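Local coordinates for ficolin-3 (Homo sapiens, PDB 2J5Z), which is a collagen- and fibrinogen-domain lectin of innate immunity whose recognition domain binds calcium and, in this structure, galactose, at residues D143-T154 and A174-S183. Numbering follows the deposited sequence.
Sequences DSLSLHSGRPFT and AWWYASCYRS. With GAL (beta-D-galactopyranose), chain E.
Phe-153 turns its edge onto a face of the indole of Trp-176, a T-shaped pair with planes at 73° in which CD1 of Phe-153 lies 3.6 Å from CE2 of Trp-176. The same ring, swung away from the Phe-153 backbone N by a chi1 of -159°, also reaches Ala-174, where CZ of Phe-153 is 3.7 Å from CB of Ala-174. A second edge-to-face pair reverses the roles of the segments: Trp-175 points the pyrrole edge of its indole at a face of the His-148 ring, centroids 4.6 Å apart. Leu-145 adds an apolar contact beside it, its CD1 against CZ2 of Trp-175.

At one end the two backbones meet, where Thr-154 and Trp-175 form a single antiparallel hydrogen-bonded pair; Thr-154 N to Trp-175 O is 2.9 Å, while the return bond is weak. At the other end, Ser-183 OG donates to Ser-144 O from above the carbonyl plane. Farther out, Arg-182 bends at chi2 and chi3 so that its NH2 donates to Asp-143 O at 3.0 Å, the acceptor lying in the guanidinium plane. The extended Arg-151 rests one guanidinium face on CB of Ala-178. Arg-151 NE donates to Leu-147 O at 2.9 Å, and a water links Arg-151 NH1 to Tyr-177 O; Leu-147 O and the water both lie in the guanidinium plane, which restrains its turning.

Beyond the cis peptide before Cys-180, the chain presents Cys-180 N to galactose O5, and one face of Tyr-181 meets the sugar O3; Asp-202 holds the Tyr-181 hydroxyl. The largely buried contact between these loops of the fibrinogen-like domain runs up to the sugar pocket, three of whose residues belong to 174-183. Cys-180 is tied by disulfide to Cys-167 of helix 167-171, which Thr-154 and Tyr-177 also touch, whereas Phe-153 packs on helix 69-74 and Trp-176 on Leu-122 of strand 112-122.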
# COMPACT_ATOMS: atom_id res chain seq x y z
N ASP A 143 -4.86 -30.82 8.14
CA ASP A 143 -4.13 -31.03 6.89
C ASP A 143 -5.09 -31.23 5.72
O ASP A 143 -5.84 -32.21 5.67
CB ASP A 143 -3.19 -32.22 7.05
CG ASP A 143 -2.38 -32.51 5.80
OD1 ASP A 143 -2.40 -31.69 4.85
OD2 ASP A 143 -1.73 -33.58 5.77
N SER A 144 -5.05 -30.29 4.77
CA SER A 144 -5.83 -30.43 3.54
C SER A 144 -4.98 -30.24 2.27
O SER A 144 -5.52 -30.00 1.20
CB SER A 144 -7.00 -29.44 3.51
OG SER A 144 -8.01 -29.82 4.44
N LEU A 145 -3.66 -30.34 2.41
CA LEU A 145 -2.78 -30.15 1.28
C LEU A 145 -1.95 -31.39 0.94
O LEU A 145 -1.43 -31.49 -0.17
CB LEU A 145 -1.86 -28.94 1.52
CG LEU A 145 -1.19 -28.29 0.29
CD1 LEU A 145 -2.22 -27.82 -0.72
CD2 LEU A 145 -0.31 -27.13 0.72
N SER A 146 -1.85 -32.36 1.85
CA SER A 146 -1.01 -33.53 1.60
C SER A 146 -1.47 -34.32 0.40
O SER A 146 -0.65 -34.82 -0.37
CB SER A 146 -0.95 -34.45 2.83
OG SER A 146 -0.24 -33.83 3.87
N LEU A 147 -2.79 -34.44 0.23
CA LEU A 147 -3.37 -35.11 -0.94
C LEU A 147 -2.80 -34.54 -2.23
O LEU A 147 -2.61 -35.25 -3.22
CB LEU A 147 -4.90 -34.97 -0.94
CG LEU A 147 -5.60 -35.26 -2.29
CD1 LEU A 147 -5.53 -36.74 -2.67
CD2 LEU A 147 -7.06 -34.77 -2.34
N HIS A 148 -2.51 -33.24 -2.22
CA HIS A 148 -2.09 -32.55 -3.41
C HIS A 148 -0.61 -32.67 -3.70
O HIS A 148 -0.15 -32.34 -4.79
CB HIS A 148 -2.55 -31.10 -3.34
CG HIS A 148 -4.04 -30.97 -3.45
ND1 HIS A 148 -4.85 -30.78 -2.36
CD2 HIS A 148 -4.85 -31.08 -4.52
CE1 HIS A 148 -6.11 -30.74 -2.76
NE2 HIS A 148 -6.14 -30.93 -4.06
N SER A 149 0.14 -33.16 -2.73
CA SER A 149 1.58 -33.35 -2.95
C SER A 149 1.81 -34.38 -4.04
O SER A 149 1.13 -35.40 -4.08
CB SER A 149 2.28 -33.78 -1.67
OG SER A 149 3.69 -33.80 -1.89
N GLY A 150 2.76 -34.11 -4.93
CA GLY A 150 3.07 -35.03 -6.03
C GLY A 150 2.25 -34.80 -7.28
O GLY A 150 2.42 -35.51 -8.29
N ARG A 151 1.36 -33.81 -7.25
CA ARG A 151 0.46 -33.57 -8.36
C ARG A 151 0.85 -32.34 -9.14
O ARG A 151 1.36 -31.38 -8.57
CB ARG A 151 -0.99 -33.48 -7.86
CG ARG A 151 -1.44 -34.76 -7.18
CD ARG A 151 -2.85 -34.70 -6.66
NE ARG A 151 -3.16 -35.95 -5.97
CZ ARG A 151 -3.59 -37.05 -6.58
NH1 ARG A 151 -3.80 -37.05 -7.90
NH2 ARG A 151 -3.84 -38.14 -5.87
N PRO A 152 0.63 -32.37 -10.47
CA PRO A 152 0.93 -31.21 -11.31
C PRO A 152 -0.09 -30.11 -11.07
O PRO A 152 -1.18 -30.36 -10.57
CB PRO A 152 0.77 -31.77 -12.73
CG PRO A 152 -0.27 -32.85 -12.57
CD PRO A 152 0.08 -33.49 -11.25
N PHE A 153 0.27 -28.88 -11.41
CA PHE A 153 -0.66 -27.77 -11.36
C PHE A 153 -1.54 -27.86 -12.61
O PHE A 153 -1.04 -28.21 -13.69
CB PHE A 153 0.16 -26.47 -11.38
CG PHE A 153 -0.57 -25.27 -10.84
CD1 PHE A 153 -0.75 -25.10 -9.48
CD2 PHE A 153 -1.02 -24.27 -11.71
CE1 PHE A 153 -1.39 -23.99 -8.98
CE2 PHE A 153 -1.67 -23.15 -11.21
CZ PHE A 153 -1.86 -23.00 -9.85
N THR A 154 -2.83 -27.56 -12.46
CA THR A 154 -3.73 -27.41 -13.64
C THR A 154 -4.53 -26.12 -13.61
O THR A 154 -4.95 -25.63 -12.55
CB THR A 154 -4.66 -28.65 -13.98
OG1 THR A 154 -6.04 -28.40 -13.68
CG2 THR A 154 -4.18 -29.90 -13.35
N ALA A 174 -7.44 -22.76 -9.84
CA ALA A 174 -6.18 -23.31 -10.34
C ALA A 174 -5.48 -23.91 -9.13
O ALA A 174 -5.41 -23.27 -8.09
CB ALA A 174 -5.32 -22.20 -10.95
N TRP A 175 -4.94 -25.11 -9.26
CA TRP A 175 -4.36 -25.79 -8.10
C TRP A 175 -3.74 -27.08 -8.58
O TRP A 175 -3.86 -27.43 -9.75
CB TRP A 175 -5.46 -26.14 -7.11
CG TRP A 175 -5.11 -26.30 -5.64
CD1 TRP A 175 -5.24 -27.44 -4.87
CD2 TRP A 175 -4.67 -25.27 -4.74
NE1 TRP A 175 -4.89 -27.18 -3.58
CE2 TRP A 175 -4.53 -25.86 -3.46
CE3 TRP A 175 -4.37 -23.91 -4.90
CZ2 TRP A 175 -4.11 -25.14 -2.34
CZ3 TRP A 175 -3.95 -23.19 -3.79
CH2 TRP A 175 -3.81 -23.81 -2.53
N TRP A 176 -3.12 -27.79 -7.65
CA TRP A 176 -2.56 -29.09 -7.96
C TRP A 176 -3.67 -30.11 -7.80
O TRP A 176 -3.62 -30.98 -6.93
CB TRP A 176 -1.39 -29.38 -7.01
CG TRP A 176 -0.33 -28.31 -7.05
CD1 TRP A 176 0.74 -28.23 -7.92
CD2 TRP A 176 -0.24 -27.15 -6.20
NE1 TRP A 176 1.48 -27.09 -7.65
CE2 TRP A 176 0.90 -26.42 -6.60
CE3 TRP A 176 -1.02 -26.66 -5.14
CZ2 TRP A 176 1.28 -25.22 -5.99
CZ3 TRP A 176 -0.64 -25.47 -4.52
CH2 TRP A 176 0.51 -24.76 -4.95
N TYR A 177 -4.69 -30.00 -8.67
CA TYR A 177 -5.91 -30.81 -8.53
C TYR A 177 -5.69 -32.31 -8.69
O TYR A 177 -4.87 -32.77 -9.49
CB TYR A 177 -6.99 -30.36 -9.52
CG TYR A 177 -7.53 -28.98 -9.25
CD1 TYR A 177 -8.16 -28.68 -8.04
CD2 TYR A 177 -7.39 -27.97 -10.19
CE1 TYR A 177 -8.64 -27.40 -7.78
CE2 TYR A 177 -7.87 -26.69 -9.94
CZ TYR A 177 -8.50 -26.42 -8.74
OH TYR A 177 -8.97 -25.15 -8.48
N ALA A 178 -6.47 -33.07 -7.93
CA ALA A 178 -6.60 -34.51 -8.12
C ALA A 178 -7.95 -34.73 -8.82
O ALA A 178 -8.05 -34.56 -10.04
CB ALA A 178 -6.54 -35.20 -6.77
N SER A 179 -8.98 -35.08 -8.07
CA SER A 179 -10.33 -35.18 -8.64
C SER A 179 -11.45 -34.92 -7.62
O SER A 179 -12.25 -35.81 -7.31
CB SER A 179 -10.52 -36.53 -9.36
OG SER A 179 -10.05 -37.60 -8.56
N CYS A 180 -11.53 -33.69 -7.10
CA CYS A 180 -10.62 -32.62 -7.48
C CYS A 180 -9.73 -32.09 -6.36
O CYS A 180 -8.54 -31.86 -6.58
CB CYS A 180 -11.40 -31.46 -8.11
SG CYS A 180 -12.05 -31.87 -9.73
N TYR A 181 -10.28 -31.90 -5.16
CA TYR A 181 -9.52 -31.24 -4.09
C TYR A 181 -9.92 -31.46 -2.63
O TYR A 181 -11.07 -31.78 -2.31
CB TYR A 181 -9.45 -29.72 -4.35
CG TYR A 181 -10.74 -28.94 -4.09
CD1 TYR A 181 -11.09 -28.54 -2.80
CD2 TYR A 181 -11.57 -28.55 -5.14
CE1 TYR A 181 -12.24 -27.80 -2.56
CE2 TYR A 181 -12.73 -27.81 -4.90
CZ TYR A 181 -13.06 -27.44 -3.61
OH TYR A 181 -14.19 -26.70 -3.36
N ARG A 182 -8.94 -31.28 -1.74
CA ARG A 182 -9.19 -31.07 -0.32
C ARG A 182 -8.96 -29.59 0.02
O ARG A 182 -9.44 -29.11 1.04
CB ARG A 182 -8.24 -31.91 0.55
CG ARG A 182 -8.22 -33.40 0.23
CD ARG A 182 -8.78 -34.24 1.36
NE ARG A 182 -8.26 -33.85 2.67
CZ ARG A 182 -8.99 -33.87 3.78
NH1 ARG A 182 -10.25 -34.28 3.73
NH2 ARG A 182 -8.46 -33.50 4.93
N SER A 183 -8.21 -28.89 -0.83
CA SER A 183 -8.02 -27.43 -0.69
C SER A 183 -8.11 -26.73 -2.04
O SER A 183 -7.77 -27.30 -3.08
CB SER A 183 -6.69 -27.10 -0.00
OG SER A 183 -5.61 -27.75 -0.66
C1 GAL E . -13.63 -33.48 -4.46
C2 GAL E . -13.49 -32.31 -3.51
C3 GAL E . -14.64 -31.32 -3.69
C4 GAL E . -15.02 -31.08 -5.15
C5 GAL E . -14.94 -32.34 -6.01
C6 GAL E . -15.11 -32.00 -7.48
O1 GAL E . -12.53 -34.39 -4.31
O2 GAL E . -13.48 -32.78 -2.15
O3 GAL E . -14.26 -30.08 -3.10
O4 GAL E . -14.16 -30.09 -5.72
O5 GAL E . -13.67 -32.95 -5.78
O6 GAL E . -16.01 -32.94 -8.08
O HOH W 1 -3.48 -35.14 -9.91